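Local coordinates for protein L-asparaginase I (PDB 2OCD) that probably catalyses the hydrolysis of L-asparagine to L-aspartate and ammonium, working as a cytoplasmic homotetramer, at residues I87-G90 against Y96-S99; S117-P120 against S126-Q129. All coordinates share one frame; numbering follows the deposited sequence.

Contact 1: residues I87-G90 against Y96-S99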
# COMPACT_ATOMS: atom_id res chain seq x y z
N ILE B 87 -24.76 -12.27 11.79
CA ILE B 87 -25.17 -13.38 10.95
C ILE B 87 -23.89 -14.03 10.45
O ILE B 87 -23.14 -13.44 9.65
CB ILE B 87 -26.03 -12.87 9.77
CG1 ILE B 87 -27.39 -12.37 10.27
CG2 ILE B 87 -26.27 -13.95 8.72
CD1 ILE B 87 -28.06 -11.30 9.34
N LEU B 88 -23.64 -15.25 10.94
CA LEU B 88 -22.56 -16.12 10.39
C LEU B 88 -23.03 -16.82 9.15
O LEU B 88 -24.10 -17.35 9.11
CB LEU B 88 -22.06 -17.16 11.40
CG LEU B 88 -21.51 -16.55 12.69
CD1 LEU B 88 -21.00 -17.69 13.62
CD2 LEU B 88 -20.40 -15.42 12.33
N HIS B 89 -22.18 -16.83 8.15
CA HIS B 89 -22.56 -17.07 6.75
C HIS B 89 -21.31 -17.55 6.00
O HIS B 89 -20.22 -17.18 6.34
CB HIS B 89 -23.05 -15.75 6.17
CG HIS B 89 -23.77 -15.87 4.86
ND1 HIS B 89 -23.16 -16.30 3.70
CD2 HIS B 89 -25.05 -15.57 4.52
CE1 HIS B 89 -24.03 -16.27 2.71
NE2 HIS B 89 -25.18 -15.82 3.18
N GLY B 90 -21.47 -18.40 5.00
CA GLY B 90 -20.37 -18.75 4.15
C GLY B 90 -20.03 -17.58 3.24
O GLY B 90 -20.91 -16.80 2.89
N TYR B 96 -23.99 -11.06 -1.52
CA TYR B 96 -25.36 -11.02 -2.04
C TYR B 96 -26.32 -11.05 -0.89
O TYR B 96 -27.33 -10.35 -0.89
CB TYR B 96 -25.65 -12.18 -2.96
CG TYR B 96 -24.93 -12.14 -4.29
CD1 TYR B 96 -23.70 -12.74 -4.44
CD2 TYR B 96 -25.52 -11.59 -5.41
CE1 TYR B 96 -23.02 -12.74 -5.66
CE2 TYR B 96 -24.87 -11.60 -6.63
CZ TYR B 96 -23.61 -12.16 -6.75
OH TYR B 96 -22.95 -12.18 -7.96
N THR B 97 -26.05 -11.86 0.12
CA THR B 97 -26.95 -11.85 1.23
C THR B 97 -27.00 -10.45 1.89
O THR B 97 -28.08 -9.92 2.18
CB THR B 97 -26.58 -12.94 2.20
OG1 THR B 97 -26.95 -14.18 1.59
CG2 THR B 97 -27.34 -12.77 3.52
N ALA B 98 -25.85 -9.85 2.13
CA ALA B 98 -25.78 -8.65 2.99
C ALA B 98 -26.51 -7.54 2.27
O ALA B 98 -27.21 -6.71 2.87
CB ALA B 98 -24.35 -8.27 3.24
N SER B 99 -26.37 -7.57 0.95
CA SER B 99 -27.04 -6.67 0.09
C SER B 99 -28.56 -6.79 0.13
O SER B 99 -29.29 -5.79 0.32
CB SER B 99 -26.55 -6.90 -1.33
OG SER B 99 -25.23 -6.37 -1.47
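His-89, just past the end of strand 84-88, faces Thr-97 in the first half of helix 94-104, and their CA atoms, the nearest pair between 87-90 and 96-99, stand 8.8 Å apart, so side chains alone bridge the gap. The two come from opposite directions. The imidazole of His-89 presents its NE2 corner to the hydroxyl of Thr-97, NE2 to OG1 2.9 Å, in a moderately bent hydrogen bond (139°) that either atom could donate. OG1 lies at the ring edge, close to the ring plane. Carbon meets the same edge: Thr-97 CB is 3.3 Å from His-89 NE2, and the methyl CG2 makes a looser contact, 3.8 Å from His-89 CD2. With CG anti to the backbone N (chi1 -166°), the His-89 side chain extends from just beyond the strand end toward the helix, where the bond from NE2 to Thr-97 OG1 restrains the ring's rotation. Ser-60, a predicted substrate-binding residue, touches His-89, which places the contact beside the probable substrate site. All of this is buried between the end of strand 84-88 and the helix that follows it. Val-114 of strand 112-115 and Thr-11 of strand 5-12 touch the His-89 side chain, Met-63 packs on both partners, and Trp-68 and Ile-71 of helix 65-78 lie against Thr-97.

Contact 2: residues S117-P120 against S126-Q129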
# COMPACT_ATOMS: atom_id res chain seq x y z
N SER B 117 -15.58 -16.73 8.08
CA SER B 117 -14.16 -16.96 8.03
C SER B 117 -13.78 -17.96 6.94
O SER B 117 -14.61 -18.71 6.45
CB SER B 117 -13.69 -17.44 9.41
OG SER B 117 -13.98 -18.82 9.60
N GLN B 118 -12.52 -17.92 6.53
CA GLN B 118 -11.97 -18.88 5.58
C GLN B 118 -11.70 -20.17 6.28
O GLN B 118 -11.82 -21.21 5.68
CB GLN B 118 -10.63 -18.40 5.01
CG GLN B 118 -10.70 -17.19 4.13
CD GLN B 118 -9.30 -16.72 3.65
OE1 GLN B 118 -8.98 -15.51 3.69
NE2 GLN B 118 -8.46 -17.69 3.21
N ILE B 119 -11.26 -20.09 7.52
CA ILE B 119 -10.78 -21.27 8.25
C ILE B 119 -11.77 -21.58 9.38
O ILE B 119 -12.19 -20.69 10.11
CB ILE B 119 -9.37 -20.99 8.86
CG1 ILE B 119 -8.33 -20.57 7.80
CG2 ILE B 119 -8.86 -22.18 9.58
CD1 ILE B 119 -8.07 -21.61 6.74
N PRO B 120 -12.14 -22.85 9.56
CA PRO B 120 -13.04 -23.05 10.69
C PRO B 120 -12.44 -22.58 12.00
O PRO B 120 -11.25 -22.67 12.16
CB PRO B 120 -13.25 -24.56 10.73
CG PRO B 120 -12.73 -25.07 9.46
CD PRO B 120 -11.79 -24.10 8.87
N SER B 126 -7.43 -19.72 13.09
CA SER B 126 -8.56 -19.28 12.31
C SER B 126 -8.80 -17.75 12.34
O SER B 126 -8.69 -17.12 13.36
CB SER B 126 -9.81 -19.98 12.80
OG SER B 126 -10.95 -19.57 12.06
N ASP B 127 -9.22 -17.19 11.22
CA ASP B 127 -9.65 -15.82 11.15
C ASP B 127 -11.02 -15.66 11.79
O ASP B 127 -11.44 -14.55 12.15
CB ASP B 127 -9.66 -15.31 9.69
CG ASP B 127 -10.45 -16.22 8.74
OD1 ASP B 127 -10.37 -17.47 8.82
OD2 ASP B 127 -11.15 -15.69 7.88
N GLY B 128 -11.73 -16.77 11.93
CA GLY B 128 -13.00 -16.76 12.62
C GLY B 128 -13.00 -16.11 14.00
O GLY B 128 -13.96 -15.43 14.36
N GLN B 129 -11.96 -16.31 14.79
CA GLN B 129 -12.11 -15.87 16.17
C GLN B 129 -12.08 -14.35 16.20
O GLN B 129 -12.96 -13.74 16.79
CB GLN B 129 -11.12 -16.51 17.16
CG GLN B 129 -9.68 -16.06 16.99
CD GLN B 129 -8.88 -16.01 18.30
OE1 GLN B 129 -7.64 -16.03 18.27
NE2 GLN B 129 -9.60 -15.94 19.45
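Asp-127, at the start of helix 127-141, turns its carboxylate onto the backbone of 117-120, and hydrogen bonds to main-chain atoms dominate the contact. OD2 takes the N-H of Gln-118 (N to OD2 2.9 Å) in a nearly straight bond of 165°, and OD1 takes that of Ile-119 (N to OD1 3.1 Å). Both oxygens use their syn lone pairs, so the carboxylate grips two successive amides like a fork; a weak third bond joins Gln-118 N to OD1. Folded back between its backbone N and carbonyl carbon (chi1 52°), the Asp-127 side chain can bend toward the loop. The hydroxyls form a second group around the carbonyl oxygen of Ile-119. Ser-126 OG and Ser-117 OG each donate to Ile-119 O at 2.6 Å, reaching it from opposite faces, each about 50° out of the carbonyl plane. Ser-126 OG also accepts from Gly-128 N (2.9 Å), the N-cap bond of the helix, so one hydroxyl ties the helix start to the loop. Van der Waals contact is slighter: Ser-117 CB sits 3.4 Å from Gly-128 CA, and Ile-119 CG2 lies 4.0 Å from Ser-126 CB. Pro-120 touches Thr-14, the predicted nucleophile. Gln-118 directs its amide to Gly-168 O, and Ile-185 of a neighbouring subunit packs on Gln-118, Ile-119 and Asp-127. The contact thus closes the loop leading from strand 112-115 into helix 127-141.

In the fold
Both contacts join the region after a parallel strand of the N-terminal domain's mixed sheet to the helix that follows it: 84-88 to 94-104 in contact 1, and 112-115 to 127-141 in contact 2. The two strands are neighbours in the sheet; the contact centres lie about 15 Å apart, and the nearest atoms, about 5 Å apart, do not touch. Contact 1 is buried, its centre about 7 Å from that of the chain, and rests on one side-chain pair. Contact 2, its centre about 20 Å from the chain's, is partly buried beside another subunit and relies on side chains bonded to the main chain at a helix start. Each borders residues predicted to bind or attack the substrate.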